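Side-chain contacts in isocitrate dehydrogenase [NAD] subunit 2, mitochondrial (Saccharomyces cerevisiae, PDB 3BLX), which catalyses, within an allosteric octamer of IDH1 and IDH2 subunits, the NAD-dependent oxidation of isocitrate to 2-oxoglutarate and carbon dioxide in the citric acid cycle: residues F26-G31 against S39-F44; E52-D57 against I77-V82; S59-N64 against T68-A73; T265-I270 against I276-H281. One frame throughout, in Å; residues are numbered along the deposited sequence.

How the contacts relate
Contacts 1 and 2 touch through W53, which packs on F26, K41 and F44; F26 CD1 lies 3.4 Å from W53 CE3. Contacts 2 and 3 both use helix 71-80, and contact 3 is nested in the loop that contact 2 closes. They meet where C56 CB is 3.8 Å from A73 CB. Contact 4 lies deepest, about 3 Å from the chain's centre. Its centre is about 14 Å from that of contact 1, 16 Å from contact 2 and 21 Å from contact 3. It is nearest the probable substrate site: the side chains of N269 and T265 come within about 4 Å of R104 and R114, respectively. Contacts 1 and 3 lie away from these sites.

Contact 1 (F26-G31 against S39-F44); sequences FIEGDG and SVKKIF
The F26 ring carries K41 CE over one face. The carbon sits above the rim of the ring, 4.1 Å from F26 CE1. The backbone N of E28 lies at the ring edge, in the ring plane. W53 meets F26 in an edge-to-face pair and also touches the K41 side chain. Past the ring, K41 NZ forms a salt bridge with E28 OE2 at 2.9 Å. The ammonium group meets this oxygen nearly along the C-O direction. The two side chains cross at about a right angle. The lysine gets there by a simple path: CG stands anti to the carbonyl carbon (chi1 -63°), and the rest of the chain is extended. Its methylenes can thus pass the aromatic ring while the charge reaches the carboxylate. NZ is 5.2 Å from the F26 ring centroid, so any cation-pi attraction is weak at most. Replacing K41 with a leucine would probably leave the E28 carboxylate without this charged mate and the rim of F26 less covered. The contact ties the loop after strand 22-23 to helix 33-45, within the alpha/beta fold of the family. F26 and V40 both pack on L84 of strand 82-85. V40 also touches L299 and S302 of helix 296-309, while S39 and I43 reach helix 343-352.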
# COMPACT_ATOMS: atom_id res chain seq x y z
N PHE B 26 23.52 -45.20 -24.75
CA PHE B 26 22.07 -45.25 -24.69
C PHE B 26 21.35 -44.13 -23.91
O PHE B 26 20.82 -43.20 -24.51
CB PHE B 26 21.57 -46.61 -24.25
CG PHE B 26 20.28 -46.99 -24.90
CD1 PHE B 26 20.27 -47.81 -26.00
CD2 PHE B 26 19.08 -46.49 -24.43
CE1 PHE B 26 19.08 -48.16 -26.61
CE2 PHE B 26 17.88 -46.82 -25.05
CZ PHE B 26 17.89 -47.66 -26.14
N ILE B 27 21.32 -44.20 -22.58
CA ILE B 27 20.50 -43.29 -21.79
C ILE B 27 19.07 -43.72 -21.93
O ILE B 27 18.33 -43.16 -22.72
CB ILE B 27 20.58 -41.81 -22.25
CG1 ILE B 27 22.02 -41.37 -22.50
CG2 ILE B 27 19.87 -40.89 -21.24
CD1 ILE B 27 22.13 -40.00 -23.08
N GLU B 28 18.68 -44.72 -21.16
CA GLU B 28 17.33 -45.24 -21.24
C GLU B 28 16.32 -44.29 -20.63
O GLU B 28 15.13 -44.40 -20.90
CB GLU B 28 17.27 -46.62 -20.57
CG GLU B 28 18.36 -47.56 -21.05
CD GLU B 28 18.09 -49.02 -20.74
OE1 GLU B 28 17.10 -49.30 -20.02
OE2 GLU B 28 18.87 -49.87 -21.21
N GLY B 29 16.80 -43.35 -19.83
CA GLY B 29 15.90 -42.42 -19.17
C GLY B 29 14.99 -43.12 -18.17
O GLY B 29 15.29 -44.21 -17.68
N ASP B 30 13.86 -42.48 -17.87
CA ASP B 30 12.97 -42.98 -16.83
C ASP B 30 11.50 -42.96 -17.22
O ASP B 30 11.16 -42.65 -18.37
CB ASP B 30 13.20 -42.22 -15.52
CG ASP B 30 13.44 -40.73 -15.73
OD1 ASP B 30 14.62 -40.30 -15.68
OD2 ASP B 30 12.45 -40.00 -15.96
N GLY B 31 10.64 -43.26 -16.26
CA GLY B 31 9.22 -43.42 -16.55
C GLY B 31 9.08 -44.60 -17.49
O GLY B 31 9.55 -45.70 -17.18
N SER B 39 12.42 -52.50 -25.83
CA SER B 39 11.84 -52.81 -27.14
C SER B 39 12.76 -52.46 -28.30
O SER B 39 12.69 -53.09 -29.35
CB SER B 39 10.53 -52.06 -27.32
OG SER B 39 10.24 -52.00 -28.70
N VAL B 40 13.61 -51.46 -28.13
CA VAL B 40 14.49 -51.07 -29.22
C VAL B 40 15.62 -52.07 -29.36
O VAL B 40 16.06 -52.35 -30.46
CB VAL B 40 15.06 -49.67 -29.03
CG1 VAL B 40 16.11 -49.38 -30.11
CG2 VAL B 40 13.94 -48.64 -29.06
N LYS B 41 16.08 -52.60 -28.23
CA LYS B 41 17.17 -53.56 -28.23
C LYS B 41 16.73 -54.91 -28.82
O LYS B 41 17.48 -55.55 -29.57
CB LYS B 41 17.71 -53.73 -26.80
CG LYS B 41 18.32 -52.46 -26.21
CD LYS B 41 18.66 -52.61 -24.73
CE LYS B 41 19.52 -51.44 -24.25
NZ LYS B 41 20.25 -51.71 -22.99
N LYS B 42 15.51 -55.33 -28.51
CA LYS B 42 14.94 -56.59 -29.00
C LYS B 42 14.68 -56.58 -30.51
O LYS B 42 14.63 -57.63 -31.15
CB LYS B 42 13.64 -56.92 -28.26
CG LYS B 42 13.81 -57.31 -26.79
CD LYS B 42 12.50 -57.81 -26.17
CE LYS B 42 12.69 -58.24 -24.72
NZ LYS B 42 11.43 -58.76 -24.13
N ILE B 43 14.50 -55.39 -31.07
CA ILE B 43 14.25 -55.22 -32.50
C ILE B 43 15.57 -54.96 -33.22
O ILE B 43 15.67 -55.15 -34.42
CB ILE B 43 13.28 -54.07 -32.76
CG1 ILE B 43 11.94 -54.35 -32.07
CG2 ILE B 43 13.04 -53.87 -34.22
CD1 ILE B 43 10.83 -53.42 -32.51
N PHE B 44 16.58 -54.54 -32.48
CA PHE B 44 17.89 -54.30 -33.06
C PHE B 44 18.69 -55.60 -33.07
O PHE B 44 19.50 -55.85 -33.97
CB PHE B 44 18.64 -53.19 -32.30
CG PHE B 44 18.57 -51.82 -32.98
CD1 PHE B 44 17.37 -51.33 -33.46
CD2 PHE B 44 19.70 -51.04 -33.10
CE1 PHE B 44 17.31 -50.09 -34.07
CE2 PHE B 44 19.63 -49.79 -33.71
CZ PHE B 44 18.43 -49.33 -34.20

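Contact 2 (E52-D57 against I77-V82); sequences EWESCD and ITKNLV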
# COMPACT_ATOMS: atom_id res chain seq x y z
N GLU B 52 26.43 -52.54 -30.36
CA GLU B 52 26.46 -52.89 -28.94
C GLU B 52 26.18 -51.62 -28.13
O GLU B 52 26.79 -50.58 -28.36
CB GLU B 52 27.81 -53.49 -28.57
CG GLU B 52 28.99 -52.57 -28.86
CD GLU B 52 30.34 -53.24 -28.63
OE1 GLU B 52 30.51 -54.41 -29.04
OE2 GLU B 52 31.22 -52.57 -28.06
N TRP B 53 25.26 -51.72 -27.17
CA TRP B 53 24.86 -50.58 -26.37
C TRP B 53 25.87 -50.21 -25.27
O TRP B 53 26.98 -50.72 -25.24
CB TRP B 53 23.50 -50.84 -25.77
CG TRP B 53 22.48 -51.20 -26.83
CD1 TRP B 53 21.79 -52.37 -26.94
CD2 TRP B 53 22.05 -50.37 -27.92
NE1 TRP B 53 20.95 -52.32 -28.03
CE2 TRP B 53 21.09 -51.11 -28.64
CE3 TRP B 53 22.37 -49.08 -28.35
CZ2 TRP B 53 20.45 -50.60 -29.77
CZ3 TRP B 53 21.74 -48.57 -29.46
CH2 TRP B 53 20.79 -49.33 -30.16
N GLU B 54 25.47 -49.30 -24.38
CA GLU B 54 26.37 -48.80 -23.35
C GLU B 54 25.64 -47.80 -22.46
O GLU B 54 26.08 -46.67 -22.31
CB GLU B 54 27.60 -48.14 -23.98
CG GLU B 54 28.72 -47.81 -22.99
CD GLU B 54 30.02 -47.37 -23.68
OE1 GLU B 54 30.18 -47.63 -24.89
OE2 GLU B 54 30.90 -46.78 -22.99
N SER B 55 24.53 -48.23 -21.87
CA SER B 55 23.65 -47.32 -21.15
C SER B 55 24.37 -46.32 -20.26
O SER B 55 25.18 -46.70 -19.42
CB SER B 55 22.61 -48.11 -20.35
OG SER B 55 23.19 -49.27 -19.77
N CYS B 56 24.07 -45.03 -20.46
CA CYS B 56 24.67 -43.93 -19.70
C CYS B 56 23.68 -43.35 -18.71
O CYS B 56 22.48 -43.41 -18.92
CB CYS B 56 25.11 -42.81 -20.63
SG CYS B 56 26.25 -43.27 -21.93
N ASP B 57 24.20 -42.76 -17.64
CA ASP B 57 23.36 -41.97 -16.76
C ASP B 57 23.73 -40.51 -16.96
O ASP B 57 24.91 -40.16 -16.98
CB ASP B 57 23.56 -42.37 -15.30
CG ASP B 57 22.59 -41.66 -14.36
OD1 ASP B 57 21.37 -41.70 -14.63
OD2 ASP B 57 23.04 -41.08 -13.35
N ILE B 77 29.89 -40.79 -24.48
CA ILE B 77 29.24 -40.24 -25.66
C ILE B 77 30.25 -39.53 -26.55
O ILE B 77 30.14 -39.61 -27.76
CB ILE B 77 28.10 -39.28 -25.28
CG1 ILE B 77 27.07 -40.01 -24.44
CG2 ILE B 77 27.44 -38.73 -26.49
CD1 ILE B 77 25.97 -39.13 -23.96
N THR B 78 31.23 -38.86 -25.96
CA THR B 78 32.28 -38.19 -26.74
C THR B 78 33.06 -39.21 -27.56
O THR B 78 33.55 -38.92 -28.66
CB THR B 78 33.28 -37.43 -25.84
OG1 THR B 78 32.59 -36.46 -25.05
CG2 THR B 78 34.35 -36.74 -26.68
N LYS B 79 33.17 -40.41 -27.01
CA LYS B 79 33.91 -41.48 -27.65
C LYS B 79 33.10 -42.16 -28.74
O LYS B 79 33.61 -42.41 -29.82
CB LYS B 79 34.33 -42.53 -26.62
CG LYS B 79 35.02 -43.75 -27.23
CD LYS B 79 34.69 -45.03 -26.44
CE LYS B 79 34.81 -44.82 -24.93
NZ LYS B 79 34.07 -45.86 -24.16
N ASN B 80 31.84 -42.46 -28.45
CA ASN B 80 30.98 -43.19 -29.39
C ASN B 80 30.46 -42.33 -30.54
O ASN B 80 30.18 -42.84 -31.62
CB ASN B 80 29.81 -43.82 -28.66
CG ASN B 80 30.24 -44.86 -27.66
OD1 ASN B 80 31.38 -45.33 -27.69
ND2 ASN B 80 29.34 -45.22 -26.75
N LEU B 81 30.34 -41.02 -30.28
CA LEU B 81 29.90 -40.04 -31.28
C LEU B 81 28.41 -40.12 -31.60
O LEU B 81 27.89 -39.30 -32.38
CB LEU B 81 30.74 -40.13 -32.56
CG LEU B 81 32.25 -39.90 -32.47
CD1 LEU B 81 32.85 -39.82 -33.86
CD2 LEU B 81 32.60 -38.66 -31.65
N VAL B 82 27.72 -41.10 -31.01
CA VAL B 82 26.29 -41.25 -31.19
C VAL B 82 25.63 -41.71 -29.90
O VAL B 82 26.23 -42.46 -29.13
CB VAL B 82 25.96 -42.25 -32.29
CG1 VAL B 82 24.52 -42.64 -32.24
CG2 VAL B 82 26.27 -41.64 -33.62
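E54 receives N80 and K79 on its two carboxylate oxygens. N80 ND2 donates to E54 OE1 at 3.2 Å, and the bond is nearly straight, with an N-H...O angle of 169°. The acceptor lies almost in the amide plane of N80. Relative to E54, the donor stands well above the carboxylate plane, and the two flat groups are turned 69° apart. N80 ND2 also bonds to S25 OG, and N80 OD1 has a weak bond from T23 OG1. These partners hold the buried amide and limit its rotation. The other oxygen, E54 OE2, forms a long salt bridge with K79 NZ at 3.5 Å. It also has a weak hydrogen bond with S76 OG, about one turn before N80 on the helix. E54 reaches the helix because CG is anti to its own N (chi1 -169°) and the chain runs extended. K79 instead bends at its second and third torsions to bring NZ round. Farther along, C56 SG rests 4.2 Å from I77 CG1, and C56 also packs on A73 and S76. The helix ends here: L81 N bonds to I77 O at 2.9 Å, and L81 then turns to positive phi. This fastens the loop after strand 51-52 to the last turn of helix 71-80, at the connection into strand 82-85, an edge strand of the central sheet in the alpha/beta fold of the isocitrate and isopropylmalate dehydrogenases.

Contact 3 (S59-N64 against T68-A73); sequences SPIFVN and TIPDPA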
# COMPACT_ATOMS: atom_id res chain seq x y z
N SER B 59 21.98 -38.02 -15.11
CA SER B 59 21.45 -37.31 -13.95
C SER B 59 22.26 -36.06 -13.69
O SER B 59 23.48 -36.11 -13.56
CB SER B 59 21.45 -38.20 -12.71
OG SER B 59 20.38 -39.12 -12.74
N PRO B 60 21.58 -34.92 -13.60
CA PRO B 60 22.19 -33.59 -13.46
C PRO B 60 23.06 -33.46 -12.21
O PRO B 60 22.52 -33.30 -11.12
CB PRO B 60 20.99 -32.65 -13.34
CG PRO B 60 19.82 -33.43 -13.87
CD PRO B 60 20.11 -34.85 -13.54
N ILE B 61 24.38 -33.53 -12.38
CA ILE B 61 25.31 -33.16 -11.31
C ILE B 61 25.43 -31.64 -11.24
O ILE B 61 25.27 -30.95 -12.26
CB ILE B 61 26.68 -33.78 -11.55
CG1 ILE B 61 26.81 -35.06 -10.74
CG2 ILE B 61 27.78 -32.83 -11.16
CD1 ILE B 61 28.03 -35.89 -11.13
N PHE B 62 25.67 -31.09 -10.05
CA PHE B 62 25.83 -29.64 -9.93
C PHE B 62 27.30 -29.27 -9.63
O PHE B 62 27.93 -29.86 -8.76
CB PHE B 62 24.84 -29.06 -8.89
CG PHE B 62 23.39 -29.03 -9.38
CD1 PHE B 62 22.60 -27.88 -9.21
CD2 PHE B 62 22.83 -30.15 -10.02
CE1 PHE B 62 21.28 -27.86 -9.66
CE2 PHE B 62 21.50 -30.15 -10.48
CZ PHE B 62 20.73 -29.00 -10.30
N VAL B 63 27.86 -28.33 -10.40
CA VAL B 63 29.23 -27.84 -10.17
C VAL B 63 29.25 -26.31 -10.24
O VAL B 63 29.10 -25.72 -11.32
CB VAL B 63 30.20 -28.40 -11.22
CG1 VAL B 63 31.48 -27.59 -11.24
CG2 VAL B 63 30.50 -29.86 -10.95
N ASN B 64 29.43 -25.67 -9.08
CA ASN B 64 29.27 -24.22 -8.95
C ASN B 64 27.81 -23.72 -9.11
O ASN B 64 27.59 -22.54 -9.42
CB ASN B 64 30.19 -23.46 -9.92
CG ASN B 64 31.60 -23.26 -9.37
OD1 ASN B 64 31.80 -22.59 -8.37
ND2 ASN B 64 32.58 -23.81 -10.06
N THR B 68 25.76 -29.47 -14.49
CA THR B 68 26.80 -30.10 -15.29
C THR B 68 26.44 -31.58 -15.54
O THR B 68 25.71 -32.20 -14.79
CB THR B 68 28.22 -29.98 -14.62
OG1 THR B 68 28.73 -28.64 -14.78
CG2 THR B 68 29.22 -30.97 -15.24
N ILE B 69 26.95 -32.12 -16.64
CA ILE B 69 26.62 -33.48 -17.02
C ILE B 69 27.71 -34.42 -16.53
O ILE B 69 28.89 -34.19 -16.78
CB ILE B 69 26.44 -33.57 -18.54
CG1 ILE B 69 26.18 -35.01 -18.97
CG2 ILE B 69 27.62 -32.93 -19.27
CD1 ILE B 69 24.76 -35.41 -18.73
N PRO B 70 27.32 -35.49 -15.81
CA PRO B 70 28.23 -36.48 -15.23
C PRO B 70 29.34 -36.93 -16.17
O PRO B 70 29.08 -37.14 -17.36
CB PRO B 70 27.30 -37.65 -14.92
CG PRO B 70 26.01 -37.01 -14.60
CD PRO B 70 25.92 -35.78 -15.49
N ASP B 71 30.55 -37.10 -15.65
CA ASP B 71 31.72 -37.44 -16.47
C ASP B 71 31.70 -38.85 -17.09
O ASP B 71 32.22 -39.07 -18.19
CB ASP B 71 33.02 -37.22 -15.67
CG ASP B 71 34.22 -36.89 -16.57
OD1 ASP B 71 34.08 -36.07 -17.50
OD2 ASP B 71 35.32 -37.45 -16.32
N PRO B 72 31.11 -39.83 -16.38
CA PRO B 72 30.92 -41.16 -16.97
C PRO B 72 30.23 -41.11 -18.35
O PRO B 72 30.74 -41.68 -19.33
CB PRO B 72 30.02 -41.87 -15.96
CG PRO B 72 30.31 -41.20 -14.67
CD PRO B 72 30.66 -39.77 -14.98
N ALA B 73 29.09 -40.42 -18.41
CA ALA B 73 28.35 -40.24 -19.65
C ALA B 73 29.07 -39.36 -20.69
O ALA B 73 29.10 -39.70 -21.87
CB ALA B 73 26.95 -39.71 -19.37
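I61 and T68 form an antiparallel hydrogen-bonded pair, with T68 N donating to I61 O at 2.7 Å and an N-H...O angle of 166°. They belong to a small beta hairpin made of strands 61-63 and 66-68, a two-stranded sheet at the surface of the chain. The donor comes in nearly along the C=O axis of I61. The side chains of I61 and T68 lie on the same face of the hairpin. There the backbone is part of the packing: I61 CB is 3.7 Å from T68 O, and T68 CB is 3.9 Å from I61 O. Beyond T68 the chain leaves the hairpin and starts helix 71-80, with P70 at the N-cap position. I61 reaches that turn. Its side chain and the P70 ring slide past each other in opposite directions, with I61 CD1 4.2 Å from P70 CG. This apolar touch joins the hairpin to the start of the helix. I69 is buried, packing on V58 and on L103 and T106 of helix 99-107. P60 also reaches that helix, at L99. At the loop end of the hairpin, V63 leans on T68. The threonine hydroxyl stands anti to the carbonyl carbon (chi1 -75°), which turns it to V63 and leaves T68 OG1 3.9 Å from V63 CB.

Contact 4 (T265-I270 against I276-H281); sequences TPSANI and IFEAVH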
# COMPACT_ATOMS: atom_id res chain seq x y z
N THR B 265 6.57 -38.77 -32.61
CA THR B 265 7.55 -37.87 -33.20
C THR B 265 8.99 -38.13 -32.78
O THR B 265 9.33 -38.10 -31.58
CB THR B 265 7.19 -36.41 -32.91
OG1 THR B 265 5.85 -36.15 -33.35
CG2 THR B 265 8.16 -35.49 -33.64
N PRO B 266 9.85 -38.38 -33.77
CA PRO B 266 11.30 -38.56 -33.66
C PRO B 266 11.98 -37.20 -33.74
O PRO B 266 11.39 -36.25 -34.27
CB PRO B 266 11.67 -39.34 -34.93
CG PRO B 266 10.42 -39.44 -35.73
CD PRO B 266 9.38 -38.55 -35.15
N SER B 267 13.20 -37.11 -33.23
CA SER B 267 13.95 -35.89 -33.31
C SER B 267 15.42 -36.20 -33.26
O SER B 267 15.84 -37.20 -32.66
CB SER B 267 13.55 -34.91 -32.19
OG SER B 267 14.42 -35.01 -31.07
N ALA B 268 16.21 -35.35 -33.91
CA ALA B 268 17.63 -35.53 -33.95
C ALA B 268 18.28 -34.23 -33.50
O ALA B 268 17.83 -33.14 -33.84
CB ALA B 268 18.05 -35.88 -35.33
N ASN B 269 19.34 -34.36 -32.72
CA ASN B 269 20.11 -33.22 -32.29
C ASN B 269 21.51 -33.34 -32.81
O ASN B 269 22.28 -34.12 -32.31
CB ASN B 269 20.08 -33.13 -30.78
CG ASN B 269 18.75 -32.65 -30.27
OD1 ASN B 269 18.48 -31.46 -30.28
ND2 ASN B 269 17.90 -33.57 -29.85
N ILE B 270 21.84 -32.57 -33.84
CA ILE B 270 23.08 -32.78 -34.55
C ILE B 270 24.16 -31.82 -34.08
O ILE B 270 23.92 -30.62 -34.03
CB ILE B 270 22.90 -32.66 -36.09
CG1 ILE B 270 22.31 -33.96 -36.65
CG2 ILE B 270 24.21 -32.40 -36.77
CD1 ILE B 270 20.92 -34.27 -36.17
N ILE B 276 22.70 -36.78 -30.95
CA ILE B 276 21.83 -37.50 -30.04
C ILE B 276 20.45 -37.59 -30.64
O ILE B 276 20.00 -36.65 -31.26
CB ILE B 276 21.79 -36.78 -28.70
CG1 ILE B 276 23.20 -36.74 -28.11
CG2 ILE B 276 20.80 -37.44 -27.78
CD1 ILE B 276 23.26 -36.24 -26.69
N PHE B 277 19.79 -38.73 -30.47
CA PHE B 277 18.51 -38.99 -31.11
C PHE B 277 17.52 -39.38 -30.07
O PHE B 277 17.83 -40.19 -29.21
CB PHE B 277 18.66 -40.11 -32.14
CG PHE B 277 19.61 -39.77 -33.25
CD1 PHE B 277 19.13 -39.37 -34.49
CD2 PHE B 277 20.98 -39.82 -33.04
CE1 PHE B 277 20.02 -39.03 -35.53
CE2 PHE B 277 21.89 -39.48 -34.07
CZ PHE B 277 21.40 -39.10 -35.32
N GLU B 278 16.33 -38.80 -30.12
CA GLU B 278 15.39 -38.97 -29.02
C GLU B 278 13.96 -38.81 -29.46
O GLU B 278 13.68 -38.12 -30.43
CB GLU B 278 15.67 -37.96 -27.91
CG GLU B 278 15.78 -36.50 -28.36
CD GLU B 278 15.92 -35.49 -27.19
OE1 GLU B 278 15.52 -35.80 -26.04
OE2 GLU B 278 16.42 -34.37 -27.42
N ALA B 279 13.05 -39.45 -28.73
CA ALA B 279 11.65 -39.12 -28.87
C ALA B 279 11.42 -37.80 -28.13
O ALA B 279 12.23 -37.43 -27.29
CB ALA B 279 10.81 -40.22 -28.28
N VAL B 280 10.34 -37.09 -28.43
CA VAL B 280 10.10 -35.81 -27.80
C VAL B 280 8.92 -35.84 -26.84
O VAL B 280 8.56 -34.80 -26.28
CB VAL B 280 9.91 -34.67 -28.83
CG1 VAL B 280 11.05 -34.66 -29.82
CG2 VAL B 280 8.60 -34.82 -29.56
N HIS B 281 8.31 -37.00 -26.65
CA HIS B 281 7.22 -37.10 -25.69
C HIS B 281 7.78 -37.19 -24.29
O HIS B 281 8.99 -37.30 -24.11
CB HIS B 281 6.35 -38.32 -25.96
CG HIS B 281 7.12 -39.59 -26.12
ND1 HIS B 281 7.76 -40.20 -25.07
CD2 HIS B 281 7.36 -40.35 -27.21
CE1 HIS B 281 8.36 -41.29 -25.50
NE2 HIS B 281 8.14 -41.41 -26.80
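S267 and E278 are a hydrogen-bonded pair in an antiparallel beta hairpin, built from strands 266-271 and 275-279 of the central sheet. E278 N donates to S267 O at 3.0 Å in a nearly straight bond, while the return bond from S267 N to E278 O is weak. S267 OG adds a weak bond of 3.3 Å to the same E278 O. V280 CG1 packs against S267 CB at 3.5 Å. N269 pairs with I276 through two backbone bonds, and N269 N to I276 O measures 2.8 Å. The side chains of S267, N269 and E278 share one face. E278 CG sits between its backbone N and carbonyl carbon (chi1 52°), which sets it beside S267 OG at 3.4 Å. The extended chain then carries E278 OE2 to within 3.0 Å of N269 ND2, with amide and carboxylate planes 60° apart. N269 OD1 is hydrogen-bonded to N112 ND2, and E278 OE1 forms a salt bridge with K85 NZ. Replacing E278 with an alanine would probably leave K85 without this charged mate and open a gap beside S267 OG. N269 also lies near R104, and T265 and V280 touch R114; both arginines probably bind substrate. On the other face of the hairpin, that of A268 and F277, A268 CB lies 3.7 Å from F277 CE1.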